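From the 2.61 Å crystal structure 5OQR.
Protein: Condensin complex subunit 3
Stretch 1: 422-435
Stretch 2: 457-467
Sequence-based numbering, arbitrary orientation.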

# COMPACT_ATOMS: atom_id res chain seq x y z
N LEU A 422 14.55 -39.01 -15.11
CA LEU A 422 14.04 -39.50 -13.84
C LEU A 422 12.54 -39.23 -13.71
O LEU A 422 11.76 -40.13 -13.40
CB LEU A 422 14.80 -38.85 -12.68
CG LEU A 422 14.28 -39.16 -11.28
CD1 LEU A 422 14.24 -40.65 -11.02
CD2 LEU A 422 15.15 -38.46 -10.24
N LEU A 423 12.13 -37.98 -13.94
CA LEU A 423 10.74 -37.62 -13.69
C LEU A 423 9.80 -38.29 -14.69
O LEU A 423 8.63 -38.52 -14.37
CB LEU A 423 10.59 -36.10 -13.73
CG LEU A 423 9.23 -35.52 -13.31
CD1 LEU A 423 8.71 -36.14 -12.03
CD2 LEU A 423 9.36 -34.02 -13.14
N VAL A 424 10.28 -38.61 -15.89
CA VAL A 424 9.47 -39.38 -16.83
C VAL A 424 9.31 -40.81 -16.33
O VAL A 424 8.23 -41.40 -16.44
CB VAL A 424 10.07 -39.32 -18.24
CG1 VAL A 424 9.42 -40.35 -19.15
CG2 VAL A 424 9.90 -37.93 -18.83
N GLU A 425 10.38 -41.39 -15.80
CA GLU A 425 10.27 -42.72 -15.21
C GLU A 425 9.23 -42.73 -14.10
O GLU A 425 8.35 -43.60 -14.06
CB GLU A 425 11.63 -43.17 -14.67
CG GLU A 425 12.67 -43.41 -15.75
CD GLU A 425 14.07 -43.55 -15.18
OE1 GLU A 425 14.22 -43.51 -13.94
OE2 GLU A 425 15.03 -43.71 -15.97
N ILE A 426 9.30 -41.76 -13.19
CA ILE A 426 8.32 -41.66 -12.12
C ILE A 426 6.92 -41.55 -12.69
O ILE A 426 6.01 -42.28 -12.29
CB ILE A 426 8.65 -40.46 -11.20
CG1 ILE A 426 10.01 -40.66 -10.53
CG2 ILE A 426 7.56 -40.27 -10.15
CD1 ILE A 426 10.46 -39.51 -9.68
N ILE A 427 6.72 -40.64 -13.65
CA ILE A 427 5.39 -40.42 -14.21
C ILE A 427 4.86 -41.70 -14.82
O ILE A 427 3.66 -42.00 -14.72
CB ILE A 427 5.43 -39.26 -15.23
CG1 ILE A 427 5.63 -37.93 -14.51
CG2 ILE A 427 4.14 -39.22 -16.05
CD1 ILE A 427 5.91 -36.76 -15.42
N THR A 428 5.72 -42.47 -15.48
CA THR A 428 5.27 -43.71 -16.11
C THR A 428 4.82 -44.72 -15.07
O THR A 428 3.80 -45.41 -15.26
CB THR A 428 6.38 -44.30 -16.98
OG1 THR A 428 6.84 -43.31 -17.90
CG2 THR A 428 5.86 -45.50 -17.76
N GLU A 429 5.56 -44.83 -13.97
CA GLU A 429 5.20 -45.79 -12.93
C GLU A 429 3.87 -45.41 -12.27
O GLU A 429 3.00 -46.27 -12.07
CB GLU A 429 6.31 -45.88 -11.89
CG GLU A 429 7.61 -46.44 -12.45
CD GLU A 429 8.73 -46.47 -11.42
OE1 GLU A 429 8.51 -45.99 -10.29
OE2 GLU A 429 9.82 -46.99 -11.74
N VAL A 430 3.70 -44.13 -11.94
CA VAL A 430 2.43 -43.68 -11.38
C VAL A 430 1.31 -43.88 -12.39
O VAL A 430 0.15 -44.09 -12.01
CB VAL A 430 2.53 -42.21 -10.94
CG1 VAL A 430 1.22 -41.73 -10.33
CG2 VAL A 430 3.67 -42.03 -9.95
N PHE A 431 1.63 -43.82 -13.68
CA PHE A 431 0.62 -44.02 -14.71
C PHE A 431 0.24 -45.49 -14.83
O PHE A 431 -0.92 -45.80 -15.12
CB PHE A 431 1.14 -43.48 -16.04
CG PHE A 431 0.09 -43.38 -17.11
CD1 PHE A 431 -1.01 -42.56 -16.95
CD2 PHE A 431 0.22 -44.09 -18.30
CE1 PHE A 431 -1.96 -42.45 -17.94
CE2 PHE A 431 -0.73 -43.99 -19.29
CZ PHE A 431 -1.83 -43.17 -19.11
N GLU A 432 1.19 -46.40 -14.62
CA GLU A 432 0.89 -47.82 -14.68
C GLU A 432 -0.06 -48.23 -13.56
O GLU A 432 -0.96 -49.05 -13.77
CB GLU A 432 2.18 -48.64 -14.61
CG GLU A 432 3.02 -48.57 -15.88
CD GLU A 432 4.37 -49.25 -15.73
OE1 GLU A 432 4.96 -49.64 -16.76
OE2 GLU A 432 4.84 -49.40 -14.58
N GLN A 433 0.14 -47.69 -12.35
CA GLN A 433 -0.74 -48.00 -11.23
C GLN A 433 -2.21 -47.85 -11.63
O GLN A 433 -2.99 -48.81 -11.54
CB GLN A 433 -0.43 -47.09 -10.05
CG GLN A 433 0.83 -47.45 -9.27
CD GLN A 433 0.88 -46.77 -7.92
OE1 GLN A 433 1.72 -45.90 -7.68
NE2 GLN A 433 -0.01 -47.17 -7.02
N GLY A 434 -2.59 -46.66 -12.08
CA GLY A 434 -3.98 -46.38 -12.39
C GLY A 434 -4.57 -47.28 -13.45
O GLY A 434 -5.80 -47.36 -13.57
N HIS A 435 -3.74 -47.97 -14.22
CA HIS A 435 -4.22 -48.81 -15.31
C HIS A 435 -3.89 -50.28 -15.05
O HIS A 435 -4.76 -51.07 -14.69
CB HIS A 435 -3.62 -48.36 -16.64
CG HIS A 435 -3.88 -46.92 -16.97
ND1 HIS A 435 -4.50 -46.06 -16.10
CD2 HIS A 435 -3.59 -46.20 -18.08
CE1 HIS A 435 -4.59 -44.86 -16.65
NE2 HIS A 435 -4.05 -44.92 -17.85
N PHE A 457 -8.48 -39.37 -10.55
CA PHE A 457 -7.49 -38.91 -9.58
C PHE A 457 -6.08 -39.26 -10.04
O PHE A 457 -5.15 -38.46 -9.88
CB PHE A 457 -7.76 -39.53 -8.21
CG PHE A 457 -8.93 -38.93 -7.49
CD1 PHE A 457 -8.83 -37.67 -6.92
CD2 PHE A 457 -10.12 -39.63 -7.37
CE1 PHE A 457 -9.90 -37.12 -6.25
CE2 PHE A 457 -11.19 -39.07 -6.70
CZ PHE A 457 -11.08 -37.82 -6.14
N ASN A 458 -5.91 -40.44 -10.62
CA ASN A 458 -4.59 -40.87 -11.05
C ASN A 458 -4.08 -40.00 -12.20
O ASN A 458 -2.94 -39.54 -12.19
CB ASN A 458 -4.62 -42.34 -11.46
CG ASN A 458 -3.31 -42.82 -12.05
OD1 ASN A 458 -3.19 -43.01 -13.26
ND2 ASN A 458 -2.31 -43.00 -11.20
N GLU A 459 -4.93 -39.78 -13.21
CA GLU A 459 -4.50 -39.00 -14.36
C GLU A 459 -4.21 -37.55 -13.98
O GLU A 459 -3.24 -36.96 -14.47
CB GLU A 459 -5.57 -39.06 -15.46
CG GLU A 459 -5.05 -38.68 -16.83
CD GLU A 459 -6.07 -38.94 -17.93
OE1 GLU A 459 -7.21 -39.34 -17.59
OE2 GLU A 459 -5.74 -38.73 -19.11
N LEU A 460 -5.03 -36.97 -13.10
CA LEU A 460 -4.77 -35.60 -12.67
C LEU A 460 -3.46 -35.49 -11.91
O LEU A 460 -2.78 -34.46 -12.00
CB LEU A 460 -5.93 -35.10 -11.80
CG LEU A 460 -7.20 -34.70 -12.55
CD1 LEU A 460 -8.32 -34.43 -11.56
CD2 LEU A 460 -6.96 -33.48 -13.43
N ARG A 461 -3.09 -36.51 -11.15
CA ARG A 461 -1.79 -36.49 -10.48
C ARG A 461 -0.66 -36.59 -11.49
O ARG A 461 0.37 -35.93 -11.34
CB ARG A 461 -1.69 -37.62 -9.46
CG ARG A 461 -0.49 -37.50 -8.54
CD ARG A 461 -0.22 -38.79 -7.79
NE ARG A 461 -1.46 -39.43 -7.35
CZ ARG A 461 -2.23 -38.98 -6.37
NH1 ARG A 461 -3.34 -39.63 -6.05
NH2 ARG A 461 -1.90 -37.88 -5.71
N CYS A 462 -0.84 -37.41 -12.52
CA CYS A 462 0.18 -37.52 -13.56
C CYS A 462 0.38 -36.18 -14.26
O CYS A 462 1.51 -35.69 -14.37
CB CYS A 462 -0.22 -38.60 -14.57
SG CYS A 462 -0.09 -40.28 -13.94
N LEU A 463 -0.71 -35.57 -14.73
CA LEU A 463 -0.61 -34.28 -15.39
C LEU A 463 0.01 -33.23 -14.47
O LEU A 463 0.73 -32.35 -14.94
CB LEU A 463 -1.99 -33.82 -15.86
CG LEU A 463 -2.63 -34.66 -16.97
CD1 LEU A 463 -4.07 -34.23 -17.19
CD2 LEU A 463 -1.83 -34.54 -18.26
N SER A 464 -0.27 -33.31 -13.17
CA SER A 464 0.40 -32.41 -12.23
C SER A 464 1.90 -32.64 -12.21
O SER A 464 2.67 -31.70 -12.01
CB SER A 464 -0.19 -32.59 -10.83
OG SER A 464 -1.56 -32.26 -10.82
N TYR A 465 2.34 -33.89 -12.40
CA TYR A 465 3.77 -34.16 -12.51
C TYR A 465 4.31 -33.65 -13.83
O TYR A 465 5.44 -33.15 -13.90
CB TYR A 465 4.05 -35.65 -12.37
CG TYR A 465 3.91 -36.22 -10.97
CD1 TYR A 465 3.16 -35.58 -10.00
CD2 TYR A 465 4.55 -37.40 -10.62
CE1 TYR A 465 3.04 -36.10 -8.73
CE2 TYR A 465 4.44 -37.93 -9.36
CZ TYR A 465 3.69 -37.27 -8.41
OH TYR A 465 3.58 -37.80 -7.15
N VAL A 466 3.53 -33.79 -14.90
CA VAL A 466 3.93 -33.25 -16.20
C VAL A 466 4.04 -31.74 -16.13
O VAL A 466 4.98 -31.14 -16.65
CB VAL A 466 2.93 -33.69 -17.29
CG1 VAL A 466 3.40 -33.22 -18.66
CG2 VAL A 466 2.75 -35.20 -17.29
N GLN A 467 3.06 -31.10 -15.48
CA GLN A 467 3.07 -29.65 -15.35
C GLN A 467 4.33 -29.17 -14.65
O GLN A 467 4.99 -28.23 -15.11
CB GLN A 467 1.82 -29.20 -14.60
CG GLN A 467 1.58 -27.71 -14.61
CD GLN A 467 0.32 -27.33 -13.86
OE1 GLN A 467 -0.45 -28.20 -13.45
NE2 GLN A 467 0.11 -26.04 -13.66

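The two stretches form an antiparallel helix pair: the N-to-C axes make an angle of 172° and approach to 9.2 Å. Because the helices run in opposite directions, advancing along stretch 1 means retreating along stretch 2, as the register confirms, with CA–CA distances of 6.0 Å for Ile427 and Cys462 and 5.7 Å for Gly434 and Asn458. Together they bury 526 Å², with Tyr465 and Asn458 giving the largest shares.

Contact begins at Leu423, whose CD2 lies 4.1 Å from Tyr465 O. One turn on, Ile426 CG2 reaches Tyr465 CE2 at 4.0 Å, near the plane of the ring and so at its edge. Ile427 leaves its backbone sideways, yet its m,t rotamer brings the end of the side chain closer to the partner helix: CG1 packs 3.5 Å from Tyr465 CB, and CD1 lies 4.0 Å from Val466 CG2.

Val430 points toward stretch 2 as a knob, seated among Asn458, Arg461, Cys462 and Tyr465. Its CG1 is 4.1 Å from both Arg461 CD and Cys462 SG, while CG2 is 4.2 Å from Tyr465 CE2, so the two methyls fill different parts of the hole. The same residue accepts the one hydrogen bond between the stretches, from Asn458 ND2 to Val430 O, at 2.8 Å and a nearly linear 172°. Val430 O receives no backbone bond from Gly434 N, 3.8 Å away, so the bond from Asn458 ND2 is the one it accepts from within the two stretches.

Phe431 presents its ring edge to Cys462, with CD1 3.9 Å from SG; the sulfur sits 5.2 Å from the ring centroid and 79° off the normal. At Gly434, CA comes within 3.6 Å of Asn458 OD1, and an ideal CB built on Gly434 would lie only 2.2 Å from Asn458 OD1, a clash. The absence of a side chain therefore permits this close approach.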